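Local coordinates for Cyp101j2 (Sphingobium yanoikuyae, PDB 5KYO), which is a haem-dependent cytochrome P450 monooxygenase linked to the hydroxylation of 1,8-cineole, at residues Val85-Met96 against Val340-Asp350; Trp396-Asp407 against Lys422-Val430. One frame throughout, in Å; residues are numbered along the deposited sequence.

Contact 1 of 2, residues Val85-Met96 against Val340-Asp350; sequences VALRSDLAETVM and VMAPTVVVAMD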
loop_
_atom_site.group_PDB
_atom_site.type_symbol
_atom_site.label_atom_id
_atom_site.label_comp_id
_atom_site.label_asym_id
_atom_site.label_seq_id
_atom_site.Cartn_x
_atom_site.Cartn_y
_atom_site.Cartn_z
ATOM N N VAL A 85 12.291 -13.689 7.060
ATOM C CA VAL A 85 11.991 -12.261 7.110
ATOM C C VAL A 85 13.277 -11.433 7.073
ATOM O O VAL A 85 14.162 -11.596 7.924
ATOM C CB VAL A 85 11.182 -11.878 8.375
ATOM C CG1 VAL A 85 10.747 -10.407 8.300
ATOM C CG2 VAL A 85 9.968 -12.777 8.562
ATOM N N ALA A 86 13.383 -10.555 6.080
ATOM C CA ALA A 86 14.508 -9.628 6.006
ATOM C C ALA A 86 14.277 -8.480 6.985
ATOM O O ALA A 86 13.263 -7.761 6.896
ATOM C CB ALA A 86 14.692 -9.106 4.606
ATOM N N LEU A 87 15.216 -8.323 7.920
ATOM C CA LEU A 87 15.056 -7.377 9.024
ATOM C C LEU A 87 16.052 -6.217 9.015
ATOM O O LEU A 87 16.159 -5.469 9.998
ATOM C CB LEU A 87 15.152 -8.126 10.352
ATOM C CG LEU A 87 13.954 -9.052 10.598
ATOM C CD1 LEU A 87 14.107 -9.815 11.883
ATOM C CD2 LEU A 87 12.656 -8.254 10.619
ATOM N N ARG A 88 16.788 -6.069 7.923
ATOM C CA ARG A 88 17.654 -4.903 7.738
ATOM C C ARG A 88 17.343 -4.221 6.409
ATOM O O ARG A 88 16.791 -4.847 5.496
ATOM C CB ARG A 88 19.133 -5.294 7.796
ATOM C CG ARG A 88 19.580 -5.900 9.115
ATOM C CD ARG A 88 19.597 -4.879 10.244
ATOM N NE ARG A 88 20.075 -5.473 11.493
ATOM C CZ ARG A 88 19.308 -6.141 12.349
ATOM N NH1 ARG A 88 18.013 -6.304 12.106
ATOM N NH2 ARG A 88 19.834 -6.645 13.455
ATOM N N SER A 89 17.712 -2.947 6.295
ATOM C CA SER A 89 17.317 -2.141 5.135
ATOM C C SER A 89 17.882 -2.671 3.816
ATOM O O SER A 89 17.134 -3.003 2.892
ATOM C CB SER A 89 17.748 -0.685 5.325
ATOM O OG SER A 89 17.558 0.059 4.130
ATOM N N ASP A 90 19.206 -2.745 3.733
ATOM C CA ASP A 90 19.866 -3.143 2.493
ATOM C C ASP A 90 19.394 -4.522 2.042
ATOM O O ASP A 90 19.187 -4.766 0.856
ATOM C CB ASP A 90 21.386 -3.122 2.668
ATOM C CG ASP A 90 21.929 -1.719 2.850
ATOM O OD1 ASP A 90 22.008 -0.977 1.849
ATOM O OD2 ASP A 90 22.267 -1.353 3.994
ATOM N N LEU A 91 19.211 -5.412 3.008
ATOM C CA LEU A 91 18.713 -6.755 2.753
ATOM C C LEU A 91 17.303 -6.745 2.149
ATOM O O LEU A 91 17.048 -7.355 1.107
ATOM C CB LEU A 91 18.720 -7.549 4.051
ATOM C CG LEU A 91 18.458 -9.038 3.860
ATOM C CD1 LEU A 91 19.524 -9.657 2.969
ATOM C CD2 LEU A 91 18.387 -9.731 5.201
ATOM N N ALA A 92 16.392 -6.051 2.824
ATOM C CA ALA A 92 15.011 -5.899 2.360
ATOM C C ALA A 92 14.930 -5.399 0.917
ATOM O O ALA A 92 14.175 -5.937 0.098
ATOM C CB ALA A 92 14.258 -4.954 3.296
ATOM N N GLU A 93 15.721 -4.382 0.594
ATOM C CA GLU A 93 15.696 -3.804 -0.752
ATOM C C GLU A 93 16.252 -4.756 -1.796
ATOM O O GLU A 93 15.840 -4.719 -2.963
ATOM C CB GLU A 93 16.468 -2.488 -0.802
ATOM C CG GLU A 93 15.791 -1.350 -0.036
ATOM C CD GLU A 93 16.425 0.002 -0.308
ATOM O OE1 GLU A 93 17.643 0.049 -0.587
ATOM O OE2 GLU A 93 15.701 1.020 -0.258
ATOM N N THR A 94 17.197 -5.592 -1.376
ATOM C CA THR A 94 17.756 -6.630 -2.241
ATOM C C THR A 94 16.711 -7.688 -2.585
ATOM O O THR A 94 16.514 -8.001 -3.748
ATOM C CB THR A 94 18.980 -7.319 -1.588
ATOM O OG1 THR A 94 20.092 -6.412 -1.571
ATOM C CG2 THR A 94 19.370 -8.574 -2.362
ATOM N N VAL A 95 16.039 -8.238 -1.576
ATOM C CA VAL A 95 14.979 -9.215 -1.835
ATOM C C VAL A 95 13.886 -8.562 -2.665
ATOM O O VAL A 95 13.359 -9.166 -3.615
ATOM C CB VAL A 95 14.383 -9.787 -0.525
ATOM C CG1 VAL A 95 13.239 -10.746 -0.825
ATOM C CG2 VAL A 95 15.456 -10.504 0.257
ATOM N N MET A 96 13.579 -7.308 -2.334
ATOM C CA MET A 96 12.553 -6.562 -3.055
ATOM C C MET A 96 12.829 -6.438 -4.551
ATOM O O MET A 96 11.911 -6.526 -5.367
ATOM C CB MET A 96 12.422 -5.166 -2.474
ATOM C CG MET A 96 11.052 -4.829 -2.012
ATOM S SD MET A 96 11.158 -3.276 -1.131
ATOM C CE MET A 96 11.776 -3.816 0.463
ATOM N N VAL A 340 10.259 -15.422 1.234
ATOM C CA VAL A 340 11.003 -14.411 1.972
ATOM C C VAL A 340 10.241 -13.088 2.020
ATOM O O VAL A 340 9.982 -12.468 0.985
ATOM C CB VAL A 340 12.393 -14.155 1.369
ATOM C CG1 VAL A 340 13.122 -13.134 2.211
ATOM C CG2 VAL A 340 13.206 -15.467 1.276
ATOM N N MET A 341 9.889 -12.678 3.238
ATOM C CA MET A 341 9.204 -11.411 3.464
ATOM C C MET A 341 10.226 -10.278 3.500
ATOM O O MET A 341 11.280 -10.404 4.103
ATOM C CB MET A 341 8.386 -11.459 4.758
ATOM C CG MET A 341 7.478 -10.267 4.975
ATOM S SD MET A 341 6.194 -10.563 6.200
ATOM C CE MET A 341 5.046 -11.588 5.276
ATOM N N ALA A 342 9.916 -9.179 2.823
ATOM C CA ALA A 342 10.849 -8.062 2.722
ATOM C C ALA A 342 10.110 -6.741 2.916
ATOM O O ALA A 342 9.832 -6.043 1.949
ATOM C CB ALA A 342 11.558 -8.088 1.369
ATOM N N PRO A 343 9.783 -6.404 4.174
ATOM C CA PRO A 343 8.897 -5.268 4.452
ATOM C C PRO A 343 9.498 -3.904 4.122
ATOM O O PRO A 343 10.639 -3.598 4.480
ATOM C CB PRO A 343 8.637 -5.389 5.961
ATOM C CG PRO A 343 8.935 -6.824 6.276
ATOM C CD PRO A 343 10.085 -7.168 5.393
ATOM N N THR A 344 8.706 -3.069 3.461
ATOM C CA THR A 344 9.126 -1.702 3.231
ATOM C C THR A 344 9.418 -1.041 4.578
ATOM O O THR A 344 10.209 -0.121 4.646
ATOM C CB THR A 344 8.065 -0.886 2.472
ATOM O OG1 THR A 344 6.893 -0.777 3.275
ATOM C CG2 THR A 344 7.680 -1.595 1.168
ATOM N N VAL A 345 8.770 -1.540 5.629
ATOM C CA VAL A 345 8.861 -0.993 6.987
ATOM C C VAL A 345 10.282 -1.010 7.539
ATOM O O VAL A 345 10.726 -0.032 8.145
ATOM C CB VAL A 345 7.952 -1.771 7.975
ATOM C CG1 VAL A 345 8.040 -1.175 9.386
ATOM C CG2 VAL A 345 6.518 -1.782 7.478
ATOM N N VAL A 346 11.007 -2.103 7.306
ATOM C CA VAL A 346 12.340 -2.258 7.894
ATOM C C VAL A 346 13.385 -1.423 7.160
ATOM O O VAL A 346 14.507 -1.266 7.640
ATOM C CB VAL A 346 12.776 -3.743 7.931
ATOM C CG1 VAL A 346 11.678 -4.573 8.564
ATOM C CG2 VAL A 346 13.078 -4.257 6.550
ATOM N N VAL A 347 13.000 -0.846 6.029
ATOM C CA VAL A 347 13.913 -0.017 5.247
ATOM C C VAL A 347 14.108 1.369 5.882
ATOM O O VAL A 347 15.197 1.678 6.379
ATOM C CB VAL A 347 13.420 0.131 3.784
ATOM C CG1 VAL A 347 14.260 1.145 3.033
ATOM C CG2 VAL A 347 13.469 -1.217 3.087
ATOM N N ALA A 348 13.062 2.191 5.905
ATOM C CA ALA A 348 13.197 3.550 6.439
ATOM C C ALA A 348 13.360 3.577 7.954
ATOM O O ALA A 348 13.820 4.574 8.504
ATOM C CB ALA A 348 11.987 4.413 6.033
ATOM N N MET A 349 13.000 2.494 8.640
ATOM C CA MET A 349 13.113 2.484 10.102
ATOM C C MET A 349 14.458 1.982 10.601
ATOM O O MET A 349 14.720 2.006 11.811
ATOM C CB MET A 349 11.999 1.647 10.720
ATOM C CG MET A 349 10.619 2.217 10.493
ATOM S SD MET A 349 10.380 3.795 11.326
ATOM C CE MET A 349 10.424 4.924 9.956
ATOM N N ASP A 350 15.305 1.530 9.680
ATOM C CA ASP A 350 16.647 1.055 10.037
ATOM C C ASP A 350 17.557 2.231 10.408
ATOM O O ASP A 350 17.924 3.037 9.547
ATOM C CB ASP A 350 17.254 0.251 8.879
ATOM C CG ASP A 350 18.483 -0.565 9.295
ATOM O OD1 ASP A 350 19.175 -0.179 10.256
ATOM O OD2 ASP A 350 18.761 -1.597 8.648
HETATM O O HOH W 1 17.242 3.011 4.181
#

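Contact 2 of 2, residues Trp396-Asp407 against Lys422-Val430; sequences WFARIPEFRIED and KPFVLEWPV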
loop_
_atom_site.group_PDB
_atom_site.type_symbol
_atom_site.label_atom_id
_atom_site.label_comp_id
_atom_site.label_asym_id
_atom_site.label_seq_id
_atom_site.Cartn_x
_atom_site.Cartn_y
_atom_site.Cartn_z
ATOM N N TRP A 396 -8.286 19.812 3.994
ATOM C CA TRP A 396 -8.580 19.592 5.392
ATOM C C TRP A 396 -8.137 20.840 6.162
ATOM O O TRP A 396 -8.918 21.424 6.919
ATOM C CB TRP A 396 -7.890 18.319 5.950
ATOM C CG TRP A 396 -8.365 17.999 7.355
ATOM C CD1 TRP A 396 -7.998 18.632 8.509
ATOM C CD2 TRP A 396 -9.306 16.989 7.740
ATOM N NE1 TRP A 396 -8.653 18.087 9.579
ATOM C CE2 TRP A 396 -9.473 17.083 9.135
ATOM C CE3 TRP A 396 -10.041 16.029 7.037
ATOM C CZ2 TRP A 396 -10.318 16.237 9.845
ATOM C CZ3 TRP A 396 -10.885 15.189 7.752
ATOM C CH2 TRP A 396 -11.012 15.298 9.137
ATOM N N PHE A 397 -6.897 21.276 5.947
ATOM C CA PHE A 397 -6.372 22.379 6.755
ATOM C C PHE A 397 -7.052 23.719 6.440
ATOM O O PHE A 397 -7.073 24.607 7.283
ATOM C CB PHE A 397 -4.855 22.496 6.596
ATOM C CG PHE A 397 -4.101 21.599 7.541
ATOM C CD1 PHE A 397 -3.973 21.938 8.877
ATOM C CD2 PHE A 397 -3.593 20.390 7.103
ATOM C CE1 PHE A 397 -3.295 21.106 9.752
ATOM C CE2 PHE A 397 -2.928 19.542 7.972
ATOM C CZ PHE A 397 -2.777 19.889 9.289
ATOM N N ALA A 398 -7.639 23.855 5.255
ATOM C CA ALA A 398 -8.398 25.068 4.961
ATOM C C ALA A 398 -9.654 25.169 5.830
ATOM O O ALA A 398 -10.088 26.283 6.164
ATOM C CB ALA A 398 -8.786 25.134 3.490
ATOM N N ARG A 399 -10.225 24.015 6.176
ATOM C CA ARG A 399 -11.546 23.922 6.793
ATOM C C ARG A 399 -11.567 23.532 8.275
ATOM O O ARG A 399 -12.418 24.005 9.019
ATOM C CB ARG A 399 -12.418 22.915 6.011
ATOM C CG ARG A 399 -12.662 23.342 4.556
ATOM C CD ARG A 399 -13.347 22.294 3.668
ATOM N NE ARG A 399 -13.825 22.964 2.444
ATOM C CZ ARG A 399 -13.024 23.258 1.433
ATOM N NH1 ARG A 399 -11.749 22.905 1.515
ATOM N NH2 ARG A 399 -13.473 23.906 0.352
ATOM N N ILE A 400 -10.675 22.627 8.670
ATOM C CA ILE A 400 -10.516 22.174 10.054
ATOM C C ILE A 400 -9.033 22.252 10.411
ATOM O O ILE A 400 -8.330 21.248 10.425
ATOM C CB ILE A 400 -11.061 20.725 10.247
ATOM C CG1 ILE A 400 -12.498 20.621 9.699
ATOM C CG2 ILE A 400 -11.008 20.297 11.717
ATOM C CD1 ILE A 400 -13.006 19.188 9.494
ATOM N N PRO A 401 -8.549 23.483 10.682
ATOM C CA PRO A 401 -7.131 23.721 10.938
ATOM C C PRO A 401 -6.692 23.025 12.214
ATOM O O PRO A 401 -5.544 22.573 12.274
ATOM C CB PRO A 401 -7.039 25.245 11.078
ATOM C CG PRO A 401 -8.444 25.698 11.389
ATOM C CD PRO A 401 -9.325 24.734 10.648
ATOM N N GLU A 402 -7.600 22.929 13.186
ATOM C CA GLU A 402 -7.244 22.492 14.532
ATOM C C GLU A 402 -8.159 21.363 15.013
ATOM O O GLU A 402 -9.379 21.487 15.062
ATOM C CB GLU A 402 -7.275 23.673 15.509
ATOM C CG GLU A 402 -7.111 23.288 17.028
ATOM C CD GLU A 402 -5.711 22.840 17.432
ATOM O OE1 GLU A 402 -4.766 23.020 16.651
ATOM O OE2 GLU A 402 -5.552 22.295 18.563
ATOM N N PHE A 403 -7.543 20.258 15.387
ATOM C CA PHE A 403 -8.270 19.058 15.725
ATOM C C PHE A 403 -7.362 18.176 16.566
ATOM O O PHE A 403 -6.174 18.450 16.665
ATOM C CB PHE A 403 -8.715 18.319 14.452
ATOM C CG PHE A 403 -7.590 18.069 13.478
ATOM C CD1 PHE A 403 -7.167 19.065 12.614
ATOM C CD2 PHE A 403 -6.951 16.833 13.441
ATOM C CE1 PHE A 403 -6.132 18.841 11.736
ATOM C CE2 PHE A 403 -5.922 16.597 12.548
ATOM C CZ PHE A 403 -5.505 17.598 11.702
ATOM N N ARG A 404 -7.920 17.111 17.122
ATOM C CA ARG A 404 -7.116 16.138 17.850
ATOM C C ARG A 404 -7.895 14.842 17.998
ATOM O O ARG A 404 -9.070 14.792 17.675
ATOM C CB ARG A 404 -6.737 16.683 19.226
ATOM C CG ARG A 404 -7.929 16.764 20.164
ATOM C CD ARG A 404 -7.504 16.961 21.610
ATOM N NE ARG A 404 -8.592 16.639 22.535
ATOM C CZ ARG A 404 -8.490 16.698 23.863
ATOM N NH1 ARG A 404 -7.349 17.086 24.413
ATOM N NH2 ARG A 404 -9.533 16.389 24.633
ATOM N N ILE A 405 -7.248 13.794 18.488
ATOM C CA ILE A 405 -7.970 12.561 18.795
ATOM C C ILE A 405 -9.002 12.852 19.865
ATOM O O ILE A 405 -8.693 13.561 20.816
ATOM C CB ILE A 405 -7.023 11.444 19.304
ATOM C CG1 ILE A 405 -5.873 11.213 18.318
ATOM C CG2 ILE A 405 -7.824 10.158 19.541
ATOM C CD1 ILE A 405 -6.316 10.671 16.977
ATOM N N GLU A 406 -10.215 12.319 19.734
ATOM C CA GLU A 406 -11.228 12.577 20.748
ATOM C C GLU A 406 -10.722 12.087 22.091
ATOM O O GLU A 406 -10.193 10.977 22.190
ATOM C CB GLU A 406 -12.561 11.919 20.412
ATOM C CG GLU A 406 -13.677 12.248 21.418
ATOM C CD GLU A 406 -15.059 11.905 20.873
ATOM O OE1 GLU A 406 -15.354 10.711 20.700
ATOM O OE2 GLU A 406 -15.848 12.828 20.604
ATOM N N ASP A 407 -10.854 12.963 23.088
ATOM C CA ASP A 407 -10.430 12.735 24.461
ATOM C C ASP A 407 -8.943 12.419 24.534
ATOM O O ASP A 407 -8.453 11.889 25.542
ATOM C CB ASP A 407 -11.285 11.626 25.078
ATOM C CG ASP A 407 -12.769 12.003 25.132
ATOM O OD1 ASP A 407 -13.066 13.174 25.460
ATOM O OD2 ASP A 407 -13.635 11.152 24.842
ATOM N N LYS A 422 -5.842 1.480 13.897
ATOM C CA LYS A 422 -7.239 1.096 14.049
ATOM C C LYS A 422 -8.113 2.360 14.127
ATOM O O LYS A 422 -7.631 3.432 14.577
ATOM C CB LYS A 422 -7.419 0.212 15.290
ATOM C CG LYS A 422 -6.609 -1.078 15.240
ATOM C CD LYS A 422 -6.988 -2.010 16.368
ATOM C CE LYS A 422 -6.186 -3.315 16.348
ATOM N NZ LYS A 422 -6.219 -3.948 17.702
ATOM N N PRO A 423 -9.381 2.250 13.672
ATOM C CA PRO A 423 -10.291 3.391 13.505
ATOM C C PRO A 423 -10.274 4.360 14.676
ATOM O O PRO A 423 -10.402 3.949 15.827
ATOM C CB PRO A 423 -11.661 2.724 13.365
ATOM C CG PRO A 423 -11.355 1.443 12.652
ATOM C CD PRO A 423 -9.989 0.999 13.161
ATOM N N PHE A 424 -10.096 5.639 14.381
ATOM C CA PHE A 424 -10.013 6.631 15.455
ATOM C C PHE A 424 -10.969 7.785 15.191
ATOM O O PHE A 424 -11.400 8.008 14.067
ATOM C CB PHE A 424 -8.577 7.143 15.602
ATOM C CG PHE A 424 -8.001 7.719 14.330
ATOM C CD1 PHE A 424 -7.376 6.896 13.394
ATOM C CD2 PHE A 424 -8.083 9.083 14.068
ATOM C CE1 PHE A 424 -6.846 7.433 12.216
ATOM C CE2 PHE A 424 -7.544 9.627 12.907
ATOM C CZ PHE A 424 -6.936 8.796 11.972
ATOM N N VAL A 425 -11.288 8.522 16.245
ATOM C CA VAL A 425 -12.219 9.623 16.151
ATOM C C VAL A 425 -11.449 10.928 16.336
ATOM O O VAL A 425 -10.607 11.053 17.253
ATOM C CB VAL A 425 -13.343 9.478 17.211
ATOM C CG1 VAL A 425 -14.161 10.755 17.353
ATOM C CG2 VAL A 425 -14.247 8.291 16.852
ATOM N N LEU A 426 -11.721 11.881 15.449
ATOM C CA LEU A 426 -11.159 13.224 15.545
ATOM C C LEU A 426 -12.227 14.181 16.029
ATOM O O LEU A 426 -13.396 13.962 15.789
ATOM C CB LEU A 426 -10.624 13.701 14.199
ATOM C CG LEU A 426 -9.454 12.953 13.559
ATOM C CD1 LEU A 426 -9.069 13.611 12.229
ATOM C CD2 LEU A 426 -8.266 12.914 14.525
ATOM N N GLU A 427 -11.812 15.230 16.736
ATOM C CA GLU A 427 -12.729 16.238 17.251
ATOM C C GLU A 427 -12.121 17.596 17.011
ATOM O O GLU A 427 -10.893 17.739 16.972
ATOM C CB GLU A 427 -13.013 16.040 18.747
ATOM C CG GLU A 427 -11.793 16.185 19.634
ATOM C CD GLU A 427 -12.136 16.153 21.131
ATOM O OE1 GLU A 427 -13.301 16.413 21.494
ATOM O OE2 GLU A 427 -11.240 15.848 21.949
ATOM N N TRP A 428 -12.989 18.592 16.834
ATOM C CA TRP A 428 -12.571 19.973 16.567
ATOM C C TRP A 428 -13.600 20.941 17.130
ATOM O O TRP A 428 -14.748 20.560 17.344
ATOM C CB TRP A 428 -12.388 20.216 15.056
ATOM C CG TRP A 428 -13.537 19.831 14.234
ATOM C CD1 TRP A 428 -14.604 20.624 13.851
ATOM C CD2 TRP A 428 -13.753 18.557 13.589
ATOM N NE1 TRP A 428 -15.455 19.900 13.044
ATOM C CE2 TRP A 428 -14.958 18.638 12.878
ATOM C CE3 TRP A 428 -13.026 17.363 13.577
ATOM C CZ2 TRP A 428 -15.476 17.557 12.144
ATOM C CZ3 TRP A 428 -13.537 16.291 12.854
ATOM C CH2 TRP A 428 -14.752 16.395 12.156
ATOM N N PRO A 429 -13.192 22.198 17.384
ATOM C CA PRO A 429 -14.172 23.172 17.865
ATOM C C PRO A 429 -15.171 23.544 16.771
ATOM O O PRO A 429 -14.800 23.635 15.605
ATOM C CB PRO A 429 -13.302 24.371 18.291
ATOM C CG PRO A 429 -12.061 24.241 17.484
ATOM C CD PRO A 429 -11.828 22.761 17.342
ATOM N N VAL A 430 -16.423 23.716 17.196
ATOM C CA VAL A 430 -17.615 24.012 16.402
ATOM C C VAL A 430 -17.641 23.318 15.054
ATOM O O VAL A 430 -17.902 22.111 14.998
ATOM C CB VAL A 430 -17.775 25.524 16.256
ATOM C CG1 VAL A 430 -19.017 25.875 15.516
ATOM C CG2 VAL A 430 -17.896 26.087 17.612
HETATM O O HOH W 2 -15.897 15.311 20.995
#

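Contact 1 of 2, residues Val85-Met96 against Val340-Asp350
V347 lays its two methyls over helix 89-96, a knob in the hole formed by S89, A92, E93 and M96. With CG1 anti to the backbone N (chi1 172°), CG1 lies against S89 OG and the carboxylate end of E93, while CG2 rests 3.8 Å from A92 CB. The bare methyl of A92 suits this spot because V346 presses in beside V347, its CG2 only 3.5 Å from A92 CB. Further along the helix V95 packs on the strand, its CB against the methyl of A342 and its CG1 3.9 Å from V340 CG1. The M96 chain bends at chi3 and brings CE over the backbone oxygen of A342.

Two backbone amides donate across the contact, one within the sheet and one at the start of the helix. A86 N donates to M341 O in an almost straight bond (2.9 Å, 176°) of the parallel pairing between strands 83-86 and 339-343. D350 turns its carboxylate to the start of helix 89-96, where OD2 accepts from S89 N at 2.9 Å through its anti lone pair; its other oxygen is held by A352 N. A water joins S89 OG to V347 O, and the polar end of E93 is claimed by S370. T344, hydrogen-bonded to V317, borders the haem pocket.

The chemistry is thus mostly that of small apolar groups packing helix 89-96 across strand 340-343, with a buried A86 O that finds no partner and a carboxylate whose negative charge probably interacts favourably with the helix's amino-terminal dipole.

Contact 2 of 2, residues Trp396-Asp407 against Lys422-Val430
E427 OE2 is gripped by three N-H groups from the strand 404-405 region. R404 NE makes the shortest of these bonds, 2.8 Å to E427 OE2, and R404 NH2 adds a longer one; both reach the oxygen within the guanidinium plane, so the arginine approaches side-on. D407 N, 3.1 Å from E427 OE2, comes instead from above the carboxylate plane. The two side chains run alongside each other because each CG stands between its own backbone N and carbonyl carbon (chi1 70° in R404, 63° in E427). With an alanine here in place of E427, the R404 guanidinium would probably lose its charge partner and D407 N its acceptor.

E427 OE1 shares a water with E406 OE2, which probably eases the closeness of two acids; E406 also has a salt bridge to R169. Beneath the charged pair the backbones of R404 and E427 exchange two hydrogen bonds as an antiparallel hydrogen-bonded pair, and E406 N donates to V425 O at 2.8 Å.

Apolar residues fill the other side. I400 CG2 sits over one face of the W428 indole, 4.0 Å from the centroid of its five-membered ring, a CH-pi contact suited to a branched chain against a broad ring. W428 NE1 is satisfied by R165 O. L426 CD1 touches both W396 CZ2 (3.8 Å) and F403 CD2 (4.0 Å), and I405 CD1 touches both F424 CD2 and L426 CD2, next to helix 273-288.

Strand 425-427, paired on its other edge with strand 169-171, is the middle of a small antiparallel three-stranded sheet, two of whose strands follow helix 382-399 near the carboxyl terminus of the P450 fold.

Overall arrangement
The two contacts lie well apart, their centres 34 Å from each other and their nearest atoms about 14 Å apart, so neither touches the other. They come in series along the chain: contact 1 joins residues 85-96 to 340-350 across 243 intervening residues, whereas contact 2 is a local closure that begins at the end of helix 382-399, the next helix after 344-348. Contact 1 belongs to the mixed five-stranded sheet and is buried, with T344 bordering the haem; contact 2 belongs to the separate three-stranded sheet and is only partly buried. One thus ties early and late parts of the chain together beside the cofactor, while the other packs the carboxyl-terminal end onto the helices.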